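Local coordinates for protein BrkA autotransporter (Bordetella pertussis, PDB 3QQ2) that forms the outer-membrane translocator pore through which the passenger domain of BrkA, a complement-inhibiting autotransporter, reaches the bacterial surface, at residues D19-Q33 with I270-F284. The protein carries 1 engineered substitution. Numbering follows the deposited sequence.
Sequences DAGGPWARTFSERQQ and INIPWSFHAGYRYSF
D19 OD1 is held by two donors, R281 NH2 at 2.6 Å on its syn side and, from the opposite face of the carboxylate plane, the backbone N of G21, which closes an Asx turn. D19 OD2 receives R281 NE from above that plane and, from the other face, S283 OG at 2.6 Å. The salt bridge is therefore side-on, NE and NH2 each meeting one oxygen, with the carboxylate and guanidinium planes 33° apart. R281 gets there on an extended chain whose CG lies anti to the backbone N (chi1 167°); G22 CA sits over one face of its guanidinium, and D54 provides a second carboxylate.

From this end the strands 21-33 and 274-282 run antiparallel, their axes at 176°. A25 with Y280, T27 with A278 and S29 with F276 are hydrogen-bonded pairs, A25 O accepting from Y280 N at 2.9 Å. On the face carrying W24, R26 and F28, H277 lies obliquely against F28, with CD2 towards F28 CB. Further along, E30 OE1 accepts from S275 OG at 2.6 Å through its anti lone pair. On the other face, R31 CB lies over the face of the W274 six-membered ring, 3.7 Å from its centroid, a CH-pi contact, while S29 OG meets the edge of that ring in its plane.

Joining the first and last strands of the translocator domain, this pairing closes the autotransporter beta-barrel. Strand 42-57 flanks it beyond 21-33, where E50 makes a salt bridge with R26 NE, and strand 256-267 lies beyond 274-282, where H256 ND1 is hydrogen-bonded to Y280 OH. W24 NE1 is hydrogen-bonded to Y95 OH on strand 86-100.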
loop_
_atom_site.group_PDB
_atom_site.type_symbol
_atom_site.label_atom_id
_atom_site.label_comp_id
_atom_site.label_asym_id
_atom_site.label_seq_id
_atom_site.Cartn_x
_atom_site.Cartn_y
_atom_site.Cartn_z
ATOM N N ASP A 19 -40.399 14.747 29.880
ATOM C CA ASP A 19 -39.002 15.092 29.535
ATOM C C ASP A 19 -39.031 16.418 28.767
ATOM O O ASP A 19 -39.825 16.584 27.841
ATOM C CB ASP A 19 -38.415 13.960 28.694
ATOM C CG ASP A 19 -36.899 13.914 28.728
ATOM O OD1 ASP A 19 -36.277 14.771 28.066
ATOM O OD2 ASP A 19 -36.327 13.004 29.384
ATOM N N ALA A 20 -38.202 17.371 29.184
ATOM C CA ALA A 20 -38.012 18.621 28.455
ATOM C C ALA A 20 -36.597 18.663 27.871
ATOM O O ALA A 20 -36.069 19.744 27.549
ATOM C CB ALA A 20 -38.224 19.792 29.375
ATOM N N GLY A 21 -35.991 17.482 27.742
ATOM C CA GLY A 21 -34.605 17.355 27.315
ATOM C C GLY A 21 -33.738 16.906 28.473
ATOM O O GLY A 21 -34.221 16.816 29.603
ATOM N N GLY A 22 -32.465 16.610 28.191
ATOM C CA GLY A 22 -31.495 16.208 29.224
ATOM C C GLY A 22 -30.146 15.738 28.687
ATOM O O GLY A 22 -29.933 15.713 27.480
ATOM N N PRO A 23 -29.208 15.399 29.584
ATOM C CA PRO A 23 -27.953 14.808 29.176
ATOM C C PRO A 23 -28.140 13.319 29.063
ATOM O O PRO A 23 -29.047 12.775 29.694
ATOM C CB PRO A 23 -27.050 15.096 30.366
ATOM C CG PRO A 23 -27.958 15.012 31.522
ATOM C CD PRO A 23 -29.242 15.640 31.039
ATOM N N TRP A 24 -27.298 12.663 28.271
ATOM C CA TRP A 24 -27.344 11.193 28.126
ATOM C C TRP A 24 -25.977 10.599 27.803
ATOM O O TRP A 24 -25.116 11.279 27.277
ATOM C CB TRP A 24 -28.410 10.746 27.110
ATOM C CG TRP A 24 -28.271 11.351 25.761
ATOM C CD1 TRP A 24 -28.914 12.458 25.289
ATOM C CD2 TRP A 24 -27.449 10.878 24.682
ATOM N NE1 TRP A 24 -28.546 12.708 23.981
ATOM C CE2 TRP A 24 -27.656 11.748 23.584
ATOM C CE3 TRP A 24 -26.577 9.797 24.530
ATOM C CZ2 TRP A 24 -27.007 11.582 22.368
ATOM C CZ3 TRP A 24 -25.944 9.627 23.318
ATOM C CH2 TRP A 24 -26.151 10.520 22.252
ATOM N N ALA A 25 -25.768 9.345 28.167
ATOM C CA ALA A 25 -24.578 8.637 27.737
ATOM C C ALA A 25 -24.928 7.243 27.240
ATOM O O ALA A 25 -25.758 6.533 27.837
ATOM C CB ALA A 25 -23.558 8.562 28.864
ATOM N N ARG A 26 -24.303 6.832 26.145
ATOM C CA ARG A 26 -24.542 5.472 25.654
ATOM C C ARG A 26 -23.271 4.789 25.248
ATOM O O ARG A 26 -22.485 5.331 24.481
ATOM C CB ARG A 26 -25.552 5.444 24.503
ATOM C CG ARG A 26 -25.051 6.003 23.185
ATOM C CD ARG A 26 -26.105 5.761 22.109
ATOM N NE ARG A 26 -25.541 5.625 20.766
ATOM C CZ ARG A 26 -25.109 4.480 20.258
ATOM N NH1 ARG A 26 -25.159 3.366 20.980
ATOM N NH2 ARG A 26 -24.622 4.444 19.033
ATOM N N THR A 27 -23.074 3.595 25.776
ATOM C CA THR A 27 -21.972 2.766 25.341
ATOM C C THR A 27 -22.500 1.619 24.464
ATOM O O THR A 27 -23.704 1.379 24.416
ATOM C CB THR A 27 -21.162 2.262 26.537
ATOM O OG1 THR A 27 -20.085 1.474 26.051
ATOM C CG2 THR A 27 -22.017 1.401 27.464
ATOM N N PHE A 28 -21.605 0.931 23.764
ATOM C CA PHE A 28 -21.980 -0.194 22.898
ATOM C C PHE A 28 -20.768 -0.967 22.440
ATOM O O PHE A 28 -19.646 -0.449 22.456
ATOM C CB PHE A 28 -22.737 0.280 21.661
ATOM C CG PHE A 28 -21.890 1.053 20.685
ATOM C CD1 PHE A 28 -21.611 2.402 20.890
ATOM C CD2 PHE A 28 -21.379 0.442 19.554
ATOM C CE1 PHE A 28 -20.828 3.118 19.990
ATOM C CE2 PHE A 28 -20.600 1.166 18.655
ATOM C CZ PHE A 28 -20.324 2.501 18.881
ATOM N N SER A 29 -21.009 -2.192 21.989
ATOM C CA SER A 29 -19.950 -3.081 21.560
ATOM C C SER A 29 -20.516 -4.254 20.765
ATOM O O SER A 29 -21.382 -4.970 21.235
ATOM C CB SER A 29 -19.210 -3.594 22.777
ATOM O OG SER A 29 -18.341 -4.633 22.409
ATOM N N GLU A 30 -20.017 -4.469 19.560
ATOM C CA GLU A 30 -20.614 -5.463 18.686
ATOM C C GLU A 30 -19.547 -6.260 17.980
ATOM O O GLU A 30 -18.683 -5.664 17.355
ATOM C CB GLU A 30 -21.480 -4.742 17.664
ATOM C CG GLU A 30 -21.950 -5.587 16.533
ATOM C CD GLU A 30 -23.087 -4.941 15.788
ATOM O OE1 GLU A 30 -24.221 -4.911 16.335
ATOM O OE2 GLU A 30 -22.845 -4.474 14.645
ATOM N N ARG A 31 -19.590 -7.588 18.064
ATOM C CA ARG A 31 -18.630 -8.401 17.300
ATOM C C ARG A 31 -19.155 -8.873 15.957
ATOM O O ARG A 31 -20.122 -9.636 15.881
ATOM C CB ARG A 31 -18.073 -9.594 18.081
ATOM C CG ARG A 31 -16.898 -10.249 17.353
ATOM C CD ARG A 31 -16.319 -11.425 18.123
ATOM N NE ARG A 31 -15.170 -12.011 17.443
ATOM C CZ ARG A 31 -14.003 -11.389 17.287
ATOM N NH1 ARG A 31 -12.999 -11.989 16.649
ATOM N NH2 ARG A 31 -13.832 -10.156 17.757
ATOM N N GLN A 32 -18.482 -8.450 14.896
ATOM C CA GLN A 32 -18.845 -8.912 13.571
ATOM C C GLN A 32 -17.889 -9.982 13.118
ATOM O O GLN A 32 -16.680 -9.851 13.298
ATOM C CB GLN A 32 -18.909 -7.743 12.599
ATOM C CG GLN A 32 -20.108 -6.855 12.910
ATOM C CD GLN A 32 -19.988 -5.433 12.410
ATOM O OE1 GLN A 32 -19.958 -5.176 11.197
ATOM N NE2 GLN A 32 -19.961 -4.486 13.346
ATOM N N GLN A 33 -18.456 -11.071 12.602
ATOM C CA GLN A 33 -17.722 -12.083 11.846
ATOM C C GLN A 33 -18.187 -11.948 10.412
ATOM O O GLN A 33 -19.206 -12.519 10.025
ATOM C CB GLN A 33 -18.041 -13.495 12.322
ATOM C CG GLN A 33 -17.716 -13.793 13.762
ATOM C CD GLN A 33 -18.252 -15.142 14.200
ATOM O OE1 GLN A 33 -19.449 -15.436 14.080
ATOM N NE2 GLN A 33 -17.364 -15.972 14.716
ATOM N N ILE A 270 -22.495 -11.460 6.606
ATOM C CA ILE A 270 -22.491 -10.968 7.987
ATOM C C ILE A 270 -22.754 -12.059 9.039
ATOM O O ILE A 270 -23.463 -13.038 8.766
ATOM C CB ILE A 270 -23.585 -9.898 8.097
ATOM C CG1 ILE A 270 -24.450 -9.927 6.797
ATOM C CG2 ILE A 270 -22.976 -8.550 8.554
ATOM C CD1 ILE A 270 -24.777 -8.594 6.101
ATOM N N ASN A 271 -22.169 -11.898 10.228
ATOM C CA ASN A 271 -22.470 -12.764 11.383
ATOM C C ASN A 271 -22.085 -12.160 12.723
ATOM O O ASN A 271 -20.906 -12.088 13.058
ATOM C CB ASN A 271 -21.840 -14.139 11.237
ATOM C CG ASN A 271 -22.866 -15.212 11.070
ATOM O OD1 ASN A 271 -23.063 -15.720 9.975
ATOM N ND2 ASN A 271 -23.561 -15.552 12.161
ATOM N N ILE A 272 -23.084 -11.739 13.494
ATOM C CA ILE A 272 -22.853 -10.937 14.693
ATOM C C ILE A 272 -23.148 -11.741 15.967
ATOM O O ILE A 272 -24.230 -11.646 16.529
ATOM C CB ILE A 272 -23.699 -9.656 14.646
ATOM C CG1 ILE A 272 -23.293 -8.811 13.436
ATOM C CG2 ILE A 272 -23.571 -8.899 15.932
ATOM C CD1 ILE A 272 -24.332 -7.839 12.947
ATOM N N PRO A 273 -22.174 -12.534 16.436
ATOM C CA PRO A 273 -22.468 -13.403 17.564
ATOM C C PRO A 273 -22.962 -12.644 18.775
ATOM O O PRO A 273 -23.666 -13.237 19.597
ATOM C CB PRO A 273 -21.120 -14.047 17.869
ATOM C CG PRO A 273 -20.410 -14.009 16.582
ATOM C CD PRO A 273 -20.788 -12.704 15.975
ATOM N N TRP A 274 -22.590 -11.361 18.894
ATOM C CA TRP A 274 -23.072 -10.497 19.985
ATOM C C TRP A 274 -22.947 -9.016 19.740
ATOM O O TRP A 274 -22.010 -8.561 19.130
ATOM C CB TRP A 274 -22.437 -10.850 21.332
ATOM C CG TRP A 274 -20.971 -10.934 21.338
ATOM C CD1 TRP A 274 -20.219 -12.063 21.215
ATOM C CD2 TRP A 274 -20.053 -9.852 21.516
ATOM N NE1 TRP A 274 -18.874 -11.751 21.281
ATOM C CE2 TRP A 274 -18.745 -10.400 21.465
ATOM C CE3 TRP A 274 -20.200 -8.468 21.704
ATOM C CZ2 TRP A 274 -17.601 -9.617 21.594
ATOM C CZ3 TRP A 274 -19.055 -7.685 21.821
ATOM C CH2 TRP A 274 -17.773 -8.266 21.770
ATOM N N SER A 275 -23.910 -8.268 20.256
ATOM C CA SER A 275 -23.961 -6.840 20.094
ATOM C C SER A 275 -24.728 -6.278 21.283
ATOM O O SER A 275 -25.948 -6.480 21.395
ATOM C CB SER A 275 -24.677 -6.506 18.788
ATOM O OG SER A 275 -25.149 -5.161 18.760
ATOM N N PHE A 276 -24.008 -5.582 22.164
ATOM C CA PHE A 276 -24.568 -4.981 23.383
ATOM C C PHE A 276 -24.683 -3.469 23.261
ATOM O O PHE A 276 -23.822 -2.831 22.675
ATOM C CB PHE A 276 -23.693 -5.318 24.587
ATOM C CG PHE A 276 -23.408 -6.791 24.746
ATOM C CD1 PHE A 276 -22.138 -7.305 24.473
ATOM C CD2 PHE A 276 -24.409 -7.678 25.170
ATOM C CE1 PHE A 276 -21.864 -8.689 24.615
ATOM C CE2 PHE A 276 -24.146 -9.067 25.321
ATOM C CZ PHE A 276 -22.876 -9.569 25.045
ATOM N N HIS A 277 -25.768 -2.913 23.786
ATOM C CA HIS A 277 -25.948 -1.472 23.939
ATOM C C HIS A 277 -26.456 -1.232 25.354
ATOM O O HIS A 277 -27.350 -1.932 25.830
ATOM C CB HIS A 277 -27.005 -0.920 22.977
ATOM C CG HIS A 277 -26.649 -1.002 21.523
ATOM N ND1 HIS A 277 -27.244 -1.902 20.657
ATOM C CD2 HIS A 277 -25.807 -0.259 20.764
ATOM C CE1 HIS A 277 -26.756 -1.735 19.437
ATOM N NE2 HIS A 277 -25.883 -0.743 19.475
ATOM N N ALA A 278 -25.885 -0.244 26.026
ATOM C CA ALA A 278 -26.354 0.190 27.342
ATOM C C ALA A 278 -26.484 1.680 27.236
ATOM O O ALA A 278 -25.673 2.315 26.573
ATOM C CB ALA A 278 -25.359 -0.161 28.406
ATOM N N GLY A 279 -27.497 2.251 27.863
ATOM C CA GLY A 279 -27.681 3.691 27.777
ATOM C C GLY A 279 -28.324 4.265 29.014
ATOM O O GLY A 279 -29.202 3.616 29.584
ATOM N N TYR A 280 -27.887 5.464 29.419
ATOM C CA TYR A 280 -28.490 6.195 30.530
ATOM C C TYR A 280 -28.933 7.595 30.114
ATOM O O TYR A 280 -28.207 8.283 29.411
ATOM C CB TYR A 280 -27.521 6.311 31.724
ATOM C CG TYR A 280 -27.973 7.353 32.752
ATOM C CD1 TYR A 280 -27.671 8.710 32.587
ATOM C CD2 TYR A 280 -28.736 6.992 33.862
ATOM C CE1 TYR A 280 -28.104 9.670 33.506
ATOM C CE2 TYR A 280 -29.164 7.956 34.786
ATOM C CZ TYR A 280 -28.838 9.286 34.592
ATOM O OH TYR A 280 -29.263 10.236 35.478
ATOM N N ARG A 281 -30.093 8.040 30.597
ATOM C CA ARG A 281 -30.572 9.405 30.334
ATOM C C ARG A 281 -31.217 10.007 31.580
ATOM O O ARG A 281 -31.968 9.326 32.282
ATOM C CB ARG A 281 -31.561 9.437 29.156
ATOM C CG ARG A 281 -32.337 10.751 29.021
ATOM C CD ARG A 281 -33.162 10.813 27.751
ATOM N NE ARG A 281 -33.837 12.103 27.578
ATOM C CZ ARG A 281 -33.398 13.109 26.804
ATOM N NH1 ARG A 281 -32.267 13.002 26.096
ATOM N NH2 ARG A 281 -34.087 14.244 26.737
ATOM N N TYR A 282 -30.927 11.288 31.824
ATOM C CA TYR A 282 -31.411 12.067 32.977
ATOM C C TYR A 282 -32.425 13.060 32.449
ATOM O O TYR A 282 -32.122 13.869 31.573
ATOM C CB TYR A 282 -30.239 12.822 33.624
ATOM C CG TYR A 282 -30.449 13.399 35.032
ATOM C CD1 TYR A 282 -31.678 13.914 35.432
ATOM C CD2 TYR A 282 -29.373 13.477 35.953
ATOM C CE1 TYR A 282 -31.862 14.447 36.696
ATOM C CE2 TYR A 282 -29.550 14.015 37.236
ATOM C CZ TYR A 282 -30.809 14.498 37.588
ATOM O OH TYR A 282 -31.043 15.028 38.834
ATOM N N SER A 283 -33.639 12.993 32.982
ATOM C CA SER A 283 -34.737 13.837 32.518
ATOM C C SER A 283 -34.679 15.209 33.161
ATOM O O SER A 283 -35.502 16.087 32.881
ATOM C CB SER A 283 -36.060 13.147 32.775
ATOM O OG SER A 283 -36.205 12.116 31.831
ATOM N N PHE A 284 -33.677 15.359 34.023
ATOM C CA PHE A 284 -33.191 16.626 34.563
ATOM C C PHE A 284 -34.236 17.550 35.171
ATOM O O PHE A 284 -35.098 18.063 34.458
ATOM C CB PHE A 284 -32.312 17.395 33.557
ATOM C CG PHE A 284 -31.278 18.254 34.232
ATOM C CD1 PHE A 284 -31.631 19.496 34.775
ATOM C CD2 PHE A 284 -29.975 17.794 34.399
ATOM C CE1 PHE A 284 -30.699 20.271 35.439
ATOM C CE2 PHE A 284 -29.046 18.562 35.065
ATOM C CZ PHE A 284 -29.412 19.803 35.591
ATOM O OXT PHE A 284 -34.205 17.816 36.378
#